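VP1 (Merkel cell polyomavirus, PDB 4FMH) builds the icosahedral viral capsid as pentamers of a jelly-roll coat protein and binds sialylated oligosaccharides during attachment to host cells. Local coordinates at the interface of chains A and B. Numbering follows the deposited sequence. Chains: chain A/B, VP1.

Contact 1: the interface of chains A and B. Residues chain A 104-108; chain B 130, 132, 197, 216, 218.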
loop_
_atom_site.group_PDB
_atom_site.type_symbol
_atom_site.label_atom_id
_atom_site.label_comp_id
_atom_site.label_asym_id
_atom_site.label_seq_id
_atom_site.Cartn_x
_atom_site.Cartn_y
_atom_site.Cartn_z
ATOM N N ILE A 104 17.118 -0.649 -12.840
ATOM C CA ILE A 104 16.385 -1.207 -11.696
ATOM C C ILE A 104 16.681 -2.707 -11.512
ATOM O O ILE A 104 16.937 -3.158 -10.396
ATOM C CB ILE A 104 14.865 -0.943 -11.813
ATOM C CG1 ILE A 104 14.573 0.544 -11.563
ATOM C CG2 ILE A 104 14.102 -1.820 -10.825
ATOM C CD1 ILE A 104 13.133 0.985 -11.831
ATOM N N SER A 105 16.692 -3.451 -12.617
ATOM C CA SER A 105 16.900 -4.906 -12.600
ATOM C C SER A 105 18.260 -5.347 -12.021
ATOM O O SER A 105 18.398 -6.473 -11.552
ATOM C CB SER A 105 16.721 -5.473 -14.012
ATOM O OG SER A 105 17.804 -5.092 -14.847
ATOM N N SER A 106 19.250 -4.461 -12.057
ATOM C CA SER A 106 20.579 -4.739 -11.496
ATOM C C SER A 106 20.513 -5.085 -10.002
ATOM O O SER A 106 21.404 -5.761 -9.470
ATOM C CB SER A 106 21.508 -3.542 -11.706
ATOM O OG SER A 106 21.098 -2.434 -10.916
ATOM N N LEU A 107 19.445 -4.627 -9.346
ATOM C CA LEU A 107 19.284 -4.777 -7.898
ATOM C C LEU A 107 18.801 -6.154 -7.453
ATOM O O LEU A 107 18.676 -6.399 -6.255
ATOM C CB LEU A 107 18.371 -3.677 -7.337
ATOM C CG LEU A 107 18.765 -2.225 -7.663
ATOM C CD1 LEU A 107 17.770 -1.252 -7.035
ATOM C CD2 LEU A 107 20.192 -1.907 -7.197
ATOM N N ILE A 108 18.522 -7.056 -8.399
ATOM C CA ILE A 108 18.265 -8.460 -8.027
ATOM C C ILE A 108 19.563 -9.199 -7.639
ATOM O O ILE A 108 19.513 -10.327 -7.136
ATOM C CB ILE A 108 17.525 -9.273 -9.134
ATOM C CG1 ILE A 108 18.462 -9.603 -10.298
ATOM C CG2 ILE A 108 16.265 -8.555 -9.620
ATOM C CD1 ILE A 108 18.103 -10.881 -11.020
ATOM N N VAL B 130 13.161 -11.228 -2.631
ATOM C CA VAL B 130 13.342 -10.504 -3.891
ATOM C C VAL B 130 12.290 -10.894 -4.931
ATOM O O VAL B 130 12.162 -12.070 -5.285
ATOM C CB VAL B 130 14.761 -10.702 -4.474
ATOM C CG1 VAL B 130 14.878 -10.042 -5.850
ATOM C CG2 VAL B 130 15.824 -10.143 -3.506
ATOM N N TYR B 132 10.884 -9.672 -8.901
ATOM C CA TYR B 132 11.048 -8.873 -10.104
ATOM C C TYR B 132 10.018 -9.347 -11.107
ATOM O O TYR B 132 9.996 -10.530 -11.471
ATOM C CB TYR B 132 12.465 -9.028 -10.673
ATOM C CG TYR B 132 12.757 -8.177 -11.891
ATOM C CD1 TYR B 132 13.051 -6.813 -11.763
ATOM C CD2 TYR B 132 12.747 -8.734 -13.171
ATOM C CE1 TYR B 132 13.319 -6.020 -12.886
ATOM C CE2 TYR B 132 13.009 -7.952 -14.301
ATOM C CZ TYR B 132 13.297 -6.604 -14.151
ATOM O OH TYR B 132 13.564 -5.843 -15.268
ATOM N N ILE B 197 18.819 -10.858 -16.136
ATOM C CA ILE B 197 18.061 -9.776 -15.544
ATOM C C ILE B 197 18.959 -8.790 -14.778
ATOM O O ILE B 197 18.762 -7.571 -14.872
ATOM C CB ILE B 197 16.943 -10.350 -14.652
ATOM C CG1 ILE B 197 15.935 -11.126 -15.520
ATOM C CG2 ILE B 197 16.260 -9.247 -13.821
ATOM C CD1 ILE B 197 15.083 -12.137 -14.736
ATOM N N ILE B 216 10.244 -3.957 -9.208
ATOM C CA ILE B 216 11.134 -4.742 -8.371
ATOM C C ILE B 216 10.696 -4.608 -6.917
ATOM O O ILE B 216 10.025 -3.639 -6.539
ATOM C CB ILE B 216 12.627 -4.310 -8.536
ATOM C CG1 ILE B 216 13.580 -5.430 -8.092
ATOM C CG2 ILE B 216 12.919 -2.987 -7.809
ATOM C CD1 ILE B 216 15.060 -5.190 -8.487
ATOM N N THR B 218 12.902 -5.482 -3.287
ATOM C CA THR B 218 14.083 -6.061 -2.621
ATOM C C THR B 218 13.756 -6.430 -1.167
ATOM O O THR B 218 12.593 -6.438 -0.786
ATOM C CB THR B 218 15.350 -5.169 -2.761
ATOM O OG1 THR B 218 15.212 -3.977 -1.978
ATOM C CG2 THR B 218 15.572 -4.798 -4.222
#

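Contact 2: the interface of chains A and B. Residues chain A 118-119, 122-123; chain B 116, 263, 267, 269.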
loop_
_atom_site.group_PDB
_atom_site.type_symbol
_atom_site.label_atom_id
_atom_site.label_comp_id
_atom_site.label_asym_id
_atom_site.label_seq_id
_atom_site.Cartn_x
_atom_site.Cartn_y
_atom_site.Cartn_z
ATOM N N VAL A 118 22.412 -12.706 4.668
ATOM C CA VAL A 118 21.200 -12.629 5.493
ATOM C C VAL A 118 21.267 -13.569 6.709
ATOM O O VAL A 118 20.687 -13.280 7.759
ATOM C CB VAL A 118 19.905 -12.848 4.661
ATOM C CG1 VAL A 118 19.920 -11.975 3.399
ATOM C CG2 VAL A 118 19.728 -14.292 4.292
ATOM N N HIS A 119 21.985 -14.684 6.553
ATOM C CA HIS A 119 22.308 -15.607 7.644
ATOM C C HIS A 119 23.400 -16.541 7.117
ATOM O O HIS A 119 23.729 -16.493 5.927
ATOM C CB HIS A 119 21.080 -16.399 8.123
ATOM C CG HIS A 119 20.334 -17.103 7.026
ATOM N ND1 HIS A 119 18.984 -16.918 6.811
ATOM C CD2 HIS A 119 20.744 -17.995 6.091
ATOM C CE1 HIS A 119 18.597 -17.663 5.789
ATOM N NE2 HIS A 119 19.645 -18.328 5.336
ATOM N N GLY A 122 23.699 -18.193 3.543
ATOM C CA GLY A 122 22.646 -17.570 2.744
ATOM C C GLY A 122 23.141 -16.607 1.685
ATOM O O GLY A 122 24.344 -16.403 1.524
ATOM N N ALA A 123 22.195 -16.014 0.964
ATOM C CA ALA A 123 22.493 -15.009 -0.048
ATOM C C ALA A 123 22.853 -13.666 0.585
ATOM O O ALA A 123 22.680 -13.458 1.792
ATOM C CB ALA A 123 21.306 -14.848 -0.998
ATOM N N LYS B 116 14.012 -24.479 5.297
ATOM C CA LYS B 116 14.378 -23.872 6.582
ATOM C C LYS B 116 13.100 -23.497 7.336
ATOM O O LYS B 116 12.160 -22.952 6.746
ATOM C CB LYS B 116 15.254 -22.636 6.366
ATOM C CG LYS B 116 15.714 -21.948 7.651
ATOM C CD LYS B 116 16.785 -20.904 7.374
ATOM C CE LYS B 116 17.187 -20.152 8.639
ATOM N NZ LYS B 116 17.831 -21.036 9.668
ATOM N N PHE B 263 14.127 -21.073 0.847
ATOM C CA PHE B 263 15.036 -21.109 1.990
ATOM C C PHE B 263 15.287 -22.547 2.398
ATOM O O PHE B 263 14.368 -23.233 2.851
ATOM C CB PHE B 263 14.420 -20.352 3.167
ATOM C CG PHE B 263 14.427 -18.854 2.995
ATOM C CD1 PHE B 263 13.423 -18.217 2.281
ATOM C CD2 PHE B 263 15.440 -18.091 3.551
ATOM C CE1 PHE B 263 13.426 -16.824 2.119
ATOM C CE2 PHE B 263 15.457 -16.695 3.397
ATOM C CZ PHE B 263 14.448 -16.067 2.675
ATOM N N GLY B 267 20.733 -23.070 5.276
ATOM C CA GLY B 267 20.924 -21.628 5.173
ATOM C C GLY B 267 21.041 -21.175 3.726
ATOM O O GLY B 267 20.882 -19.994 3.427
ATOM N N MET B 269 20.177 -20.384 -0.092
ATOM C CA MET B 269 19.002 -19.784 -0.707
ATOM C C MET B 269 19.104 -19.786 -2.227
ATOM O O MET B 269 20.162 -19.486 -2.787
ATOM C CB MET B 269 18.827 -18.348 -0.214
ATOM C CG MET B 269 18.618 -18.246 1.308
ATOM S SD MET B 269 18.998 -16.632 1.970
ATOM C CE MET B 269 17.868 -15.585 1.048
#

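Contact 1: the interface of chains A and B
B:Ile216 of strand 210-217 reaches across to the 3-10 helix 104-108 of chain A, and its two branches do different work. CG1 lies anti to the backbone N (chi1 -159°), which carries the terminal CD1 out to the helix. There CD1 meets the CB of A:Leu107 at 3.8 Å and the CG2 methyl of A:Ile108, whose side chain runs at a slant to its own. The other branch, CG2, presses against the CG2 methyl of A:Ile104 at 3.4 Å, tighter than usual for two methyl carbons; these two side chains pass each other in opposite directions. A branched isoleucine suits the place because one residue can touch the helix at two places, near its start through CG2 and further along through CD1.

A:Ile108 enters from the other end of the helix. Its CD1 lies 3.7 Å from the CG2 methyl of B:Ile197, the two side chains crossing at about a right angle, while its CG2 also packs on the CB of B:Tyr132. Within chain B, the same B:Ile197 methyl sits over one face of the tyrosine ring, towards its rim, and the CG1 of B:Ile216 lies in plane at the ring's edge, so a methyl on one face and a carbon at the edge limit the ring's rotation.

A:Ser105 supplies the polar link. Its hydroxyl OG donates a hydrogen bond of 2.7 Å to the backbone O of B:Ile197, approaching nearly head-on to the carbonyl, with a C=O...donor angle of 167°. The serine's chi1 of 71° points OG at that oxygen, while CB rests 3.6 Å from CZ of B:Tyr132. A small side chain fits here, since it must both bond and lie close to an aromatic ring.

This largely apolar patch seats the short helix of one VP1 subunit against its neighbour within the capsid pentamer.

Contact 2: the interface of chains A and B
A chi1 of 52° on A:His119 carries its imidazole towards chain B, where a loop of one VP1 subunit, a member of the polyomavirus coat protein family, meets the loop and strand ends of its neighbour. In B:Met269, which begins strand 269-273, a bend at chi3 (59°) turns the methyl CE towards A:Val118 and A:Ala123.

NE2 of A:His119 donates a hydrogen bond to the backbone O of B:Gly267 at 2.8 Å. The oxygen lies almost in the imidazole plane, and the N-H comes in the carbonyl plane, on a lone pair, though the bond is bent, with 140° at the hydrogen. Glycine suits this position because it brings its carbonyl close without a side chain in the way.

Carbon groups lie over both faces of the ring, each towards the rim: the CG2 methyl of A:Val118 on one, and on the other CE of B:Lys116, 3.9 Å above the ring plane of A:His119. The lysine offers its aliphatic stem here, running opposite to the histidine, while its amine NZ stays 5.1 Å from ND1 of A:His119. B:Phe263 meets the ring edge to edge, its CD2 lying 3.9 Å from CE1 of A:His119.

Long and flexible, B:Met269 places SD 3.4 Å from CG2 of A:Val118. The backbone N of A:Ala123 also points at this sulfur, a weak hydrogen bond.

Contact 1 and contact 2 lie about 18 Å apart, measured between the centres of their C-alpha atoms, on one interface between the same two subunits. They share no residue. Chain A supplies 3-10 helix 104-108 to contact 1 and loop positions 118-123 to contact 2, so nearby stretches of its sequence grip the neighbour twice. Chain B answers with strands 131-138 and 210-217 and adjoining loops in contact 1, and with B:Lys116 and the ends of strands 250-263 and 269-273 in contact 2. The two chains thus present largely different residues, in keeping with a ring of five VP1 copies.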